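Local coordinates for protein amine Dehydrogenase (PDB 1JMX) that probably takes part in oxidising primary amines, as the beta-propeller subunit of a quinohemoprotein amine dehydrogenase that also carries heme c, at residues B[253-258]-B[274-279]. Numbering follows the deposited sequence.
Sequences LTELYF and LNRLAK
Over one face of the F258 ring sits the L274 methyl CD2, 3.6 Å from the ring centroid and 18° off its normal, a CH-pi contact displaced toward the CG–CD2 rim. The Y257 ring has the carbonyl O of E255 above the rim of one face, and at its edge, near its plane, lies R276 O. The R276 guanidinium is met at its edge, in plane, by the carboxylate of E255. These groups join the lead-in and start of the innermost strand of a beta-propeller blade, 257-262, to the turn after strand 269-274 and the first residues of strand 276-281.

The salt bridge is side-on: R276 NH2 reaches E255 OE1 at 2.9 Å (N-H...O 154°), and R276 NE reaches E255 OE2 at 3.2 Å. It is skewed, since the carboxylate and guanidinium planes lie 57° apart and NH2 approaches OE1 from well above the carboxylate plane. E255 holds CG in the crowded position between N and C, and its extended chain crosses the R276 chain at about a right angle; a bend at chi3 brings the guanidinium to it.

OE1 also accepts from Y257 OH at 2.7 Å, and these two donors probably stabilise the ionised carboxylate. The same hydroxyl is also hydrogen-bonded to Y280 OH; held by these two partners, Y257 OH lies 3.2 Å from A278 CB. Y233 meets the Y257 ring, while Y298 and W201 meet that of F258, so both aromatics belong to wider clusters.

One water bridges the backbones where the segments separate: it donates to L256 O and to E255 OE2, and accepts from N275 N at 2.8 Å.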
ATOM      1  N   LEU B 253       0.710  11.197  23.976  1.00 22.81           N
ATOM      2  CA  LEU B 253       0.353  11.205  22.566  1.00 22.74           C
ATOM      3  C   LEU B 253      -1.155  11.087  22.301  1.00 22.67           C
ATOM      4  O   LEU B 253      -1.774  10.068  22.618  1.00 22.97           O
ATOM      5  CB  LEU B 253       1.098  10.068  21.860  1.00 21.27           C
ATOM      6  CG  LEU B 253       1.180   9.958  20.335  1.00 20.90           C
ATOM      7  CD1 LEU B 253       2.230   8.920  19.993  1.00 19.85           C
ATOM      8  CD2 LEU B 253      -0.164   9.587  19.718  1.00 21.00           C
ATOM      9  N   THR B 254      -1.728  12.139  21.722  1.00 22.99           N
ATOM     10  CA  THR B 254      -3.148  12.174  21.341  1.00 21.91           C
ATOM     11  C   THR B 254      -3.261  12.334  19.817  1.00 22.04           C
ATOM     12  O   THR B 254      -4.308  12.061  19.227  1.00 22.08           O
ATOM     13  CB  THR B 254      -3.919  13.322  22.036  1.00 20.71           C
ATOM     14  OG1 THR B 254      -3.336  14.589  21.702  1.00 19.61           O
ATOM     15  CG2 THR B 254      -3.900  13.132  23.535  1.00 21.61           C
ATOM     16  N   GLU B 255      -2.159  12.768  19.202  1.00 21.03           N
ATOM     17  CA  GLU B 255      -2.051  12.979  17.757  1.00 18.63           C
ATOM     18  C   GLU B 255      -0.569  12.917  17.373  1.00 19.16           C
ATOM     19  O   GLU B 255       0.313  12.979  18.239  1.00 19.57           O
ATOM     20  CB  GLU B 255      -2.625  14.342  17.357  1.00 16.91           C
ATOM     21  CG  GLU B 255      -1.942  15.537  18.018  1.00 18.39           C
ATOM     22  CD  GLU B 255      -2.469  16.886  17.536  1.00 18.50           C
ATOM     23  OE1 GLU B 255      -2.223  17.896  18.225  1.00 19.96           O
ATOM     24  OE2 GLU B 255      -3.106  16.953  16.465  1.00 21.14           O
ATOM     25  N   LEU B 256      -0.296  12.813  16.078  1.00 18.51           N
ATOM     26  CA  LEU B 256       1.075  12.739  15.598  1.00 16.54           C
ATOM     27  C   LEU B 256       1.618  14.081  15.127  1.00 15.67           C
ATOM     28  O   LEU B 256       0.862  14.938  14.663  1.00 14.63           O
ATOM     29  CB  LEU B 256       1.188  11.729  14.457  1.00 16.42           C
ATOM     30  CG  LEU B 256       0.803  10.270  14.708  1.00 16.84           C
ATOM     31  CD1 LEU B 256       0.988   9.491  13.408  1.00 18.52           C
ATOM     32  CD2 LEU B 256       1.644   9.662  15.829  1.00 16.18           C
ATOM     33  N   TYR B 257       2.937  14.241  15.275  1.00 16.29           N
ATOM     34  CA  TYR B 257       3.684  15.431  14.851  1.00 15.01           C
ATOM     35  C   TYR B 257       4.901  14.905  14.081  1.00 14.83           C
ATOM     36  O   TYR B 257       5.495  13.901  14.473  1.00 14.08           O
ATOM     37  CB  TYR B 257       4.186  16.248  16.054  1.00 15.12           C
ATOM     38  CG  TYR B 257       3.113  16.684  17.025  1.00 17.02           C
ATOM     39  CD1 TYR B 257       3.158  16.285  18.356  1.00 17.21           C
ATOM     40  CD2 TYR B 257       2.024  17.447  16.598  1.00 17.80           C
ATOM     41  CE1 TYR B 257       2.146  16.620  19.241  1.00 18.21           C
ATOM     42  CE2 TYR B 257       1.004  17.793  17.473  1.00 20.46           C
ATOM     43  CZ  TYR B 257       1.073  17.370  18.798  1.00 19.66           C
ATOM     44  OH  TYR B 257       0.062  17.690  19.673  1.00 21.65           O
ATOM     45  N   PHE B 258       5.237  15.543  12.964  1.00 13.18           N
ATOM     46  CA  PHE B 258       6.397  15.131  12.176  1.00 13.89           C
ATOM     47  C   PHE B 258       7.663  15.849  12.647  1.00 12.92           C
ATOM     48  O   PHE B 258       8.724  15.239  12.784  1.00 13.49           O
ATOM     49  CB  PHE B 258       6.155  15.376  10.688  1.00 13.06           C
ATOM     50  CG  PHE B 258       5.581  14.190   9.966  1.00 13.89           C
ATOM     51  CD1 PHE B 258       5.157  13.061  10.669  1.00 14.29           C
ATOM     52  CD2 PHE B 258       5.472  14.196   8.579  1.00 14.14           C
ATOM     53  CE1 PHE B 258       4.632  11.953   9.997  1.00 15.44           C
ATOM     54  CE2 PHE B 258       4.949  13.093   7.892  1.00 15.52           C
ATOM     55  CZ  PHE B 258       4.530  11.971   8.603  1.00 14.40           C
ATOM     56  N   LEU B 274       1.787  18.713  12.117  1.00 13.76           N
ATOM     57  CA  LEU B 274       1.387  17.704  11.137  1.00 13.57           C
ATOM     58  C   LEU B 274       0.005  18.138  10.652  1.00 13.82           C
ATOM     59  O   LEU B 274      -0.092  18.914   9.711  1.00 13.24           O
ATOM     60  CB  LEU B 274       1.375  16.278  11.704  1.00 13.99           C
ATOM     61  CG  LEU B 274       1.460  15.097  10.710  1.00 14.73           C
ATOM     62  CD1 LEU B 274       0.109  14.674  10.196  1.00 15.48           C
ATOM     63  CD2 LEU B 274       2.372  15.439   9.548  1.00 14.46           C
ATOM     64  N   ASN B 275      -1.054  17.684  11.322  1.00 15.24           N
ATOM     65  CA  ASN B 275      -2.420  18.065  10.952  1.00 16.11           C
ATOM     66  C   ASN B 275      -2.880  19.265  11.774  1.00 16.17           C
ATOM     67  O   ASN B 275      -3.715  20.048  11.330  1.00 17.82           O
ATOM     68  CB  ASN B 275      -3.377  16.882  11.074  1.00 14.31           C
ATOM     69  CG  ASN B 275      -3.208  15.886   9.935  1.00 16.11           C
ATOM     70  OD1 ASN B 275      -2.658  16.218   8.885  1.00 15.10           O
ATOM     71  ND2 ASN B 275      -3.687  14.662  10.136  1.00 16.41           N
ATOM     72  N   ARG B 276      -2.314  19.401  12.970  1.00 15.87           N
ATOM     73  CA  ARG B 276      -2.581  20.532  13.854  1.00 15.95           C
ATOM     74  C   ARG B 276      -1.225  21.066  14.296  1.00 15.60           C
ATOM     75  O   ARG B 276      -0.228  20.346  14.262  1.00 16.50           O
ATOM     76  CB  ARG B 276      -3.350  20.110  15.112  1.00 16.40           C
ATOM     77  CG  ARG B 276      -4.840  19.905  14.933  1.00 17.33           C
ATOM     78  CD  ARG B 276      -5.573  20.103  16.257  1.00 17.42           C
ATOM     79  NE  ARG B 276      -4.912  19.403  17.357  1.00 19.06           N
ATOM     80  CZ  ARG B 276      -5.295  19.466  18.630  1.00 20.04           C
ATOM     81  NH1 ARG B 276      -6.348  20.193  18.977  1.00 19.90           N
ATOM     82  NH2 ARG B 276      -4.603  18.830  19.565  1.00 20.31           N
ATOM     83  N   LEU B 277      -1.182  22.333  14.683  1.00 15.71           N
ATOM     84  CA  LEU B 277       0.046  22.932  15.181  1.00 15.74           C
ATOM     85  C   LEU B 277      -0.191  22.985  16.689  1.00 15.89           C
ATOM     86  O   LEU B 277      -1.112  23.657  17.140  1.00 17.79           O
ATOM     87  CB  LEU B 277       0.215  24.352  14.628  1.00 16.32           C
ATOM     88  CG  LEU B 277       1.608  24.994  14.486  1.00 18.00           C
ATOM     89  CD1 LEU B 277       1.441  26.503  14.361  1.00 17.28           C
ATOM     90  CD2 LEU B 277       2.511  24.684  15.660  1.00 17.42           C
ATOM     91  N   ALA B 278       0.592  22.250  17.467  1.00 15.33           N
ATOM     92  CA  ALA B 278       0.407  22.248  18.913  1.00 15.51           C
ATOM     93  C   ALA B 278       1.528  22.964  19.654  1.00 17.32           C
ATOM     94  O   ALA B 278       2.692  22.895  19.268  1.00 17.55           O
ATOM     95  CB  ALA B 278       0.245  20.837  19.429  1.00 15.43           C
ATOM     96  N   LYS B 279       1.155  23.612  20.751  1.00 17.09           N
ATOM     97  CA  LYS B 279       2.063  24.379  21.592  1.00 17.29           C
ATOM     98  C   LYS B 279       2.072  23.701  22.953  1.00 17.47           C
ATOM     99  O   LYS B 279       1.029  23.588  23.586  1.00 18.05           O
ATOM    100  CB  LYS B 279       1.522  25.808  21.710  1.00 18.26           C
ATOM    101  CG  LYS B 279       2.415  26.790  22.405  1.00 18.71           C
ATOM    102  CD  LYS B 279       1.854  28.191  22.224  1.00 20.61           C
ATOM    103  CE  LYS B 279       2.656  29.205  23.027  1.00 21.85           C
ATOM    104  NZ  LYS B 279       2.216  30.604  22.775  1.00 23.86           N
TER
HETATM  105  O   HOH W   1      -1.124  16.603  13.954  1.00 23.44           O